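Local coordinates for protein transcriptional regulator, MarR family (Neisseria meningitidis serogroup B, PDB 3G3Z) that probably binds DNA as a dimeric transcription factor of the MarR family, regulating gene expression through a winged helix-turn-helix domain, at residues A35-E43 with Y98-A106. Sequence-based numbering, arbitrary orientation.
Sequences AVLYTLATE and YAAPLTESA
Tyr98 meets Leu37 at the edge of its ring: Leu37 CD1 lies in the ring plane, 3.9 Å from Tyr98 CE1. At the next residue, the methyl of Ala99 faces that of Ala41, and the two alanines are small enough for their CA atoms to come within 6.4 Å. Leu102 CD2 packs against Leu37 CB at 4.3 Å. Thr103 follows, with CG2 3.6 Å from Ala41 CB and also beside CG2 of Thr42, which in turn covers one face of the Tyr38 ring, near its rim. The Thr103 rotation (chi1 58°) sets CG2 anti to the carbonyl carbon and directs it to helix 31-43; the bond from Thr103 OG1 to Ala100 O, 2.7 Å, is consistent with holding it there. A water 2.7 Å from Tyr38 OH donates to Thr103 O, so the polar link between the segments is indirect. The ring of Tyr38, with CG anti to the backbone N (chi1 -170°), reaches past Thr103, whose CA lies at the ring edge, to Ala106, where Tyr38 CE1 approaches Ala106 CB to 3.5 Å. Tyr38 also touches Asp7 of the second subunit.

The segment axes cross almost perpendicularly (-87°) and approach to 9.8 Å. Helix 93-117, which leads from the winged helix-turn-helix toward helix 119-142, thus lies across helix 31-43. Behind the latter, Val36 packs on helix 59-71 and Leu40 on strand 89-91.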
loop_
_atom_site.group_PDB
_atom_site.type_symbol
_atom_site.label_atom_id
_atom_site.label_comp_id
_atom_site.label_asym_id
_atom_site.label_seq_id
_atom_site.Cartn_x
_atom_site.Cartn_y
_atom_site.Cartn_z
ATOM N N ALA A 35 -9.641 4.235 -9.105
ATOM C CA ALA A 35 -8.731 5.284 -9.531
ATOM C C ALA A 35 -9.328 6.103 -10.690
ATOM O O ALA A 35 -9.346 7.327 -10.623
ATOM C CB ALA A 35 -7.369 4.679 -9.925
ATOM N N VAL A 36 -9.838 5.429 -11.723
ATOM C CA VAL A 36 -10.474 6.103 -12.876
ATOM C C VAL A 36 -11.805 6.741 -12.482
ATOM O O VAL A 36 -11.981 7.951 -12.600
ATOM C CB VAL A 36 -10.673 5.128 -14.090
ATOM C CG1 VAL A 36 -11.388 5.826 -15.278
ATOM C CG2 VAL A 36 -9.347 4.603 -14.549
ATOM N N LEU A 37 -12.732 5.920 -11.999
ATOM C CA LEU A 37 -14.100 6.357 -11.703
ATOM C C LEU A 37 -14.178 7.489 -10.668
ATOM O O LEU A 37 -14.888 8.484 -10.866
ATOM C CB LEU A 37 -14.944 5.157 -11.242
ATOM C CG LEU A 37 -15.124 4.008 -12.254
ATOM C CD1 LEU A 37 -15.654 2.760 -11.560
ATOM C CD2 LEU A 37 -16.030 4.426 -13.405
ATOM N N TYR A 38 -13.446 7.334 -9.572
ATOM C CA TYR A 38 -13.482 8.330 -8.514
ATOM C C TYR A 38 -12.782 9.640 -8.882
ATOM O O TYR A 38 -13.285 10.716 -8.538
ATOM C CB TYR A 38 -12.942 7.765 -7.212
ATOM C CG TYR A 38 -13.182 8.660 -6.028
ATOM C CD1 TYR A 38 -14.445 8.741 -5.430
ATOM C CD2 TYR A 38 -12.147 9.438 -5.502
ATOM C CE1 TYR A 38 -14.666 9.577 -4.335
ATOM C CE2 TYR A 38 -12.359 10.273 -4.407
ATOM C CZ TYR A 38 -13.613 10.335 -3.826
ATOM O OH TYR A 38 -13.815 11.165 -2.749
ATOM N N THR A 39 -11.648 9.556 -9.585
ATOM C CA THR A 39 -10.974 10.766 -10.090
ATOM C C THR A 39 -11.904 11.549 -11.024
ATOM O O THR A 39 -12.044 12.770 -10.904
ATOM C CB THR A 39 -9.625 10.451 -10.816
ATOM O OG1 THR A 39 -8.798 9.641 -9.974
ATOM C CG2 THR A 39 -8.870 11.721 -11.140
ATOM N N LEU A 40 -12.558 10.840 -11.931
ATOM C CA LEU A 40 -13.398 11.496 -12.927
ATOM C C LEU A 40 -14.660 12.098 -12.318
ATOM O O LEU A 40 -15.129 13.142 -12.764
ATOM C CB LEU A 40 -13.735 10.541 -14.076
ATOM C CG LEU A 40 -12.588 10.119 -15.006
ATOM C CD1 LEU A 40 -13.110 9.241 -16.132
ATOM C CD2 LEU A 40 -11.843 11.323 -15.578
ATOM N N ALA A 41 -15.195 11.438 -11.294
ATOM C CA ALA A 41 -16.422 11.890 -10.640
ATOM C C ALA A 41 -16.211 13.119 -9.756
ATOM O O ALA A 41 -17.120 13.939 -9.601
ATOM C CB ALA A 41 -17.045 10.754 -9.836
ATOM N N THR A 42 -15.008 13.251 -9.204
ATOM C CA THR A 42 -14.708 14.297 -8.228
ATOM C C THR A 42 -13.836 15.429 -8.777
ATOM O O THR A 42 -13.808 16.514 -8.201
ATOM C CB THR A 42 -14.009 13.705 -6.984
ATOM O OG1 THR A 42 -12.825 13.016 -7.399
ATOM C CG2 THR A 42 -14.933 12.729 -6.240
ATOM N N GLU A 43 -13.107 15.177 -9.867
ATOM C CA GLU A 43 -12.237 16.208 -10.448
ATOM C C GLU A 43 -12.721 16.661 -11.811
ATOM O O GLU A 43 -12.294 17.704 -12.312
ATOM C CB GLU A 43 -10.784 15.732 -10.553
ATOM C CG GLU A 43 -10.149 15.417 -9.214
ATOM C CD GLU A 43 -8.640 15.245 -9.281
ATOM O OE1 GLU A 43 -8.004 15.261 -8.202
ATOM O OE2 GLU A 43 -8.087 15.102 -10.397
ATOM N N TYR A 98 -23.825 6.068 -12.513
ATOM C CA TYR A 98 -23.032 4.931 -12.009
ATOM C C TYR A 98 -22.106 5.340 -10.854
ATOM O O TYR A 98 -22.048 4.659 -9.825
ATOM C CB TYR A 98 -22.245 4.313 -13.168
ATOM C CG TYR A 98 -21.463 3.045 -12.884
ATOM C CD1 TYR A 98 -20.153 3.110 -12.422
ATOM C CD2 TYR A 98 -22.011 1.783 -13.138
ATOM C CE1 TYR A 98 -19.404 1.958 -12.203
ATOM C CE2 TYR A 98 -21.273 0.620 -12.909
ATOM C CZ TYR A 98 -19.962 0.722 -12.439
ATOM O OH TYR A 98 -19.200 -0.399 -12.187
ATOM N N ALA A 99 -21.410 6.467 -11.009
ATOM C CA ALA A 99 -20.427 6.912 -10.008
ATOM C C ALA A 99 -21.021 7.573 -8.760
ATOM O O ALA A 99 -20.376 7.589 -7.712
ATOM C CB ALA A 99 -19.378 7.823 -10.638
ATOM N N ALA A 100 -22.242 8.098 -8.873
ATOM C CA ALA A 100 -22.886 8.821 -7.772
ATOM C C ALA A 100 -22.843 8.097 -6.418
ATOM O O ALA A 100 -22.356 8.676 -5.447
ATOM C CB ALA A 100 -24.316 9.227 -8.138
ATOM N N PRO A 101 -23.314 6.827 -6.351
ATOM C CA PRO A 101 -23.293 6.075 -5.076
ATOM C C PRO A 101 -21.890 5.859 -4.533
ATOM O O PRO A 101 -21.709 5.764 -3.320
ATOM C CB PRO A 101 -23.898 4.709 -5.439
ATOM C CG PRO A 101 -24.517 4.873 -6.784
ATOM C CD PRO A 101 -23.820 6.000 -7.466
ATOM N N LEU A 102 -20.906 5.776 -5.431
ATOM C CA LEU A 102 -19.516 5.603 -5.028
ATOM C C LEU A 102 -18.969 6.852 -4.360
ATOM O O LEU A 102 -18.335 6.762 -3.316
ATOM C CB LEU A 102 -18.626 5.194 -6.211
ATOM C CG LEU A 102 -17.145 5.032 -5.872
ATOM C CD1 LEU A 102 -16.966 3.839 -4.892
ATOM C CD2 LEU A 102 -16.307 4.842 -7.132
ATOM N N THR A 103 -19.209 8.019 -4.956
ATOM C CA THR A 103 -18.762 9.266 -4.331
ATOM C C THR A 103 -19.452 9.467 -2.990
ATOM O O THR A 103 -18.840 9.947 -2.032
ATOM C CB THR A 103 -19.010 10.486 -5.219
ATOM O OG1 THR A 103 -20.407 10.575 -5.527
ATOM C CG2 THR A 103 -18.209 10.361 -6.501
ATOM N N GLU A 104 -20.717 9.075 -2.914
ATOM C CA GLU A 104 -21.464 9.240 -1.672
ATOM C C GLU A 104 -20.923 8.368 -0.543
ATOM O O GLU A 104 -20.720 8.853 0.567
ATOM C CB GLU A 104 -22.955 9.005 -1.894
ATOM C CG GLU A 104 -23.636 10.175 -2.552
ATOM C CD GLU A 104 -25.032 9.833 -3.035
ATOM O OE1 GLU A 104 -25.877 9.456 -2.191
ATOM O OE2 GLU A 104 -25.283 9.947 -4.256
ATOM N N SER A 105 -20.686 7.089 -0.826
ATOM C CA SER A 105 -20.115 6.186 0.176
ATOM C C SER A 105 -18.699 6.590 0.562
ATOM O O SER A 105 -18.315 6.446 1.723
ATOM C CB SER A 105 -20.152 4.725 -0.278
ATOM O OG SER A 105 -19.654 4.592 -1.585
ATOM N N ALA A 106 -17.937 7.101 -0.409
ATOM C CA ALA A 106 -16.587 7.624 -0.150
ATOM C C ALA A 106 -16.624 8.813 0.789
ATOM O O ALA A 106 -15.820 8.892 1.724
ATOM C CB ALA A 106 -15.899 8.001 -1.444
HETATM O O HOH W 1 -16.431 11.628 -2.302
#